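Local coordinates for Alpha/beta hydrolase family protein (PDB 3OOS) that probably acts as a hydrolase of the alpha/beta fold family, its natural substrate not established, at residues T10-F15 and T77-E82. Residues are numbered along the deposited sequence; the frame is centred on the assembly and turned at random.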
loop_
_atom_site.group_PDB
_atom_site.type_symbol
_atom_site.label_atom_id
_atom_site.label_comp_id
_atom_site.label_asym_id
_atom_site.label_seq_id
_atom_site.Cartn_x
_atom_site.Cartn_y
_atom_site.Cartn_z
ATOM N N THR A 10 6.974 -14.286 16.681
ATOM C CA THR A 10 8.264 -14.352 15.987
ATOM C C THR A 10 9.372 -13.803 16.893
ATOM O O THR A 10 9.076 -13.139 17.890
ATOM C CB THR A 10 8.269 -13.543 14.655
ATOM O OG1 THR A 10 8.491 -12.154 14.933
ATOM C CG2 THR A 10 6.964 -13.714 13.878
ATOM N N PRO A 11 10.652 -14.057 16.542
ATOM C CA PRO A 11 11.777 -13.464 17.278
ATOM C C PRO A 11 11.764 -11.935 17.256
ATOM O O PRO A 11 12.417 -11.299 18.091
ATOM C CB PRO A 11 13.003 -13.984 16.521
ATOM C CG PRO A 11 12.551 -15.234 15.883
ATOM C CD PRO A 11 11.115 -15.022 15.527
ATOM N N ARG A 12 11.024 -11.357 16.310
ATOM C CA ARG A 12 10.922 -9.905 16.187
ATOM C C ARG A 12 9.615 -9.344 16.762
ATOM O O ARG A 12 9.317 -8.155 16.616
ATOM C CB ARG A 12 11.150 -9.476 14.732
ATOM C CG ARG A 12 12.605 -9.654 14.290
ATOM C CD ARG A 12 12.869 -9.087 12.906
ATOM N NE ARG A 12 12.545 -7.664 12.818
ATOM C CZ ARG A 12 13.392 -6.670 13.071
ATOM N NH1 ARG A 12 14.648 -6.920 13.429
ATOM N NH2 ARG A 12 12.982 -5.417 12.948
ATOM N N GLY A 13 8.857 -10.207 17.437
ATOM C CA GLY A 13 7.627 -9.799 18.109
ATOM C C GLY A 13 6.395 -10.555 17.653
ATOM O O GLY A 13 6.473 -11.441 16.790
ATOM N N LYS A 14 5.263 -10.194 18.248
ATOM C CA LYS A 14 3.973 -10.790 17.924
ATOM C C LYS A 14 3.225 -9.921 16.912
ATOM O O LYS A 14 3.129 -8.702 17.087
ATOM C CB LYS A 14 3.147 -10.960 19.201
ATOM C CG LYS A 14 1.954 -11.883 19.067
ATOM C CD LYS A 14 1.504 -12.392 20.430
ATOM C CE LYS A 14 0.949 -11.271 21.291
ATOM N NZ LYS A 14 -0.431 -10.870 20.886
ATOM N N PHE A 15 2.701 -10.553 15.866
ATOM C CA PHE A 15 1.977 -9.839 14.821
ATOM C C PHE A 15 0.616 -10.452 14.561
ATOM O O PHE A 15 0.466 -11.676 14.528
ATOM C CB PHE A 15 2.785 -9.819 13.514
ATOM C CG PHE A 15 4.105 -9.104 13.628
ATOM C CD1 PHE A 15 4.205 -7.748 13.332
ATOM C CD2 PHE A 15 5.247 -9.785 14.045
ATOM C CE1 PHE A 15 5.426 -7.081 13.443
ATOM C CE2 PHE A 15 6.471 -9.129 14.162
ATOM C CZ PHE A 15 6.558 -7.774 13.863
ATOM N N THR A 77 10.632 -2.704 8.901
ATOM C CA THR A 77 9.383 -3.327 8.457
ATOM C C THR A 77 9.665 -4.597 7.642
ATOM O O THR A 77 9.042 -5.643 7.868
ATOM C CB THR A 77 8.526 -2.338 7.631
ATOM O OG1 THR A 77 8.220 -1.185 8.427
ATOM C CG2 THR A 77 7.231 -2.991 7.159
ATOM N N ILE A 78 10.607 -4.507 6.705
ATOM C CA ILE A 78 10.978 -5.670 5.890
ATOM C C ILE A 78 11.509 -6.817 6.756
ATOM O O ILE A 78 11.160 -7.981 6.534
ATOM C CB ILE A 78 11.965 -5.304 4.742
ATOM C CG1 ILE A 78 11.338 -4.278 3.791
ATOM C CG2 ILE A 78 12.385 -6.554 3.949
ATOM C CD1 ILE A 78 9.906 -4.579 3.369
ATOM N N LYS A 79 12.333 -6.482 7.748
ATOM C CA LYS A 79 12.844 -7.472 8.695
ATOM C C LYS A 79 11.705 -8.159 9.458
ATOM O O LYS A 79 11.751 -9.368 9.691
ATOM C CB LYS A 79 13.839 -6.828 9.659
ATOM C CG LYS A 79 15.062 -6.243 8.971
ATOM C CD LYS A 79 15.970 -5.551 9.972
ATOM C CE LYS A 79 17.240 -5.054 9.304
ATOM N NZ LYS A 79 18.049 -6.187 8.778
ATOM N N ASP A 80 10.685 -7.383 9.828
ATOM C CA ASP A 80 9.481 -7.918 10.482
ATOM C C ASP A 80 8.721 -8.867 9.557
ATOM O O ASP A 80 8.340 -9.967 9.966
ATOM C CB ASP A 80 8.553 -6.786 10.940
ATOM C CG ASP A 80 9.071 -6.051 12.168
ATOM O OD1 ASP A 80 10.087 -6.474 12.760
ATOM O OD2 ASP A 80 8.441 -5.038 12.545
ATOM N N LEU A 81 8.511 -8.446 8.310
ATOM C CA LEU A 81 7.821 -9.287 7.329
ATOM C C LEU A 81 8.596 -10.574 7.043
ATOM O O LEU A 81 8.003 -11.641 6.874
ATOM C CB LEU A 81 7.544 -8.517 6.032
ATOM C CG LEU A 81 6.536 -7.365 6.153
ATOM C CD1 LEU A 81 6.462 -6.574 4.853
ATOM C CD2 LEU A 81 5.147 -7.862 6.573
ATOM N N GLU A 82 9.920 -10.462 6.998
ATOM C CA GLU A 82 10.778 -11.626 6.802
ATOM C C GLU A 82 10.676 -12.610 7.969
ATOM O O GLU A 82 10.657 -13.827 7.763
ATOM C CB GLU A 82 12.222 -11.182 6.562
ATOM C CG GLU A 82 12.461 -10.684 5.145
ATOM C CD GLU A 82 12.459 -11.813 4.131
ATOM O OE1 GLU A 82 13.527 -12.431 3.932
ATOM O OE2 GLU A 82 11.388 -12.085 3.540
HETATM O O HOH W 1 10.537 -6.037 15.432
#
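R12 reaches from the hairpin turn to helix 74-87 and grips the carboxylate of D80. The main bond runs from R12 NE to D80 OD1, 2.7 Å long with an N-H...O angle of 152°, and it meets the oxygen nearly along its C-O axis, close to the guanidinium plane. R12 NH2 adds a weak second bond to the same D80 OD1, so one carboxylate oxygen takes both donors and the two flat groups sit 44° apart instead of lying coplanar in a two-oxygen fork. K79 covers one guanidinium face: its CB lies 3.4 Å from R12 CZ, over the centre of the group, while its amine leads off elsewhere. The bend at chi3 of R12 (58°) turns NE and NH2 to the carboxylate and lays the group against K79. From another side of D80, F15 brings up its ring obliquely, with CZ 3.5 Å from D80 CG.

A water bridges R12 O and D80 OD1, 2.7 Å from each. Behind R12, the type I turn from T10 to G13 is braced by T10 OG1, which accepts from R12 N in an ST turn and donates to G13 O at 2.8 Å, in the carbonyl plane and on a lone pair. The turn joins strands 4-10 and 13-20, the antiparallel pair at one border of the central sheet of the alpha/beta hydrolase fold, and the contact ties their turn to helix 74-87. E76, one helical turn before D80, forms a salt bridge with R12 NH2.

With acids at two successive turns of the helix facing one guanidinium, the charge of R12 is probably balanced and its position fixed, and the arginine would be expected to favour an ionised D80 despite its burial beside a phenyl ring.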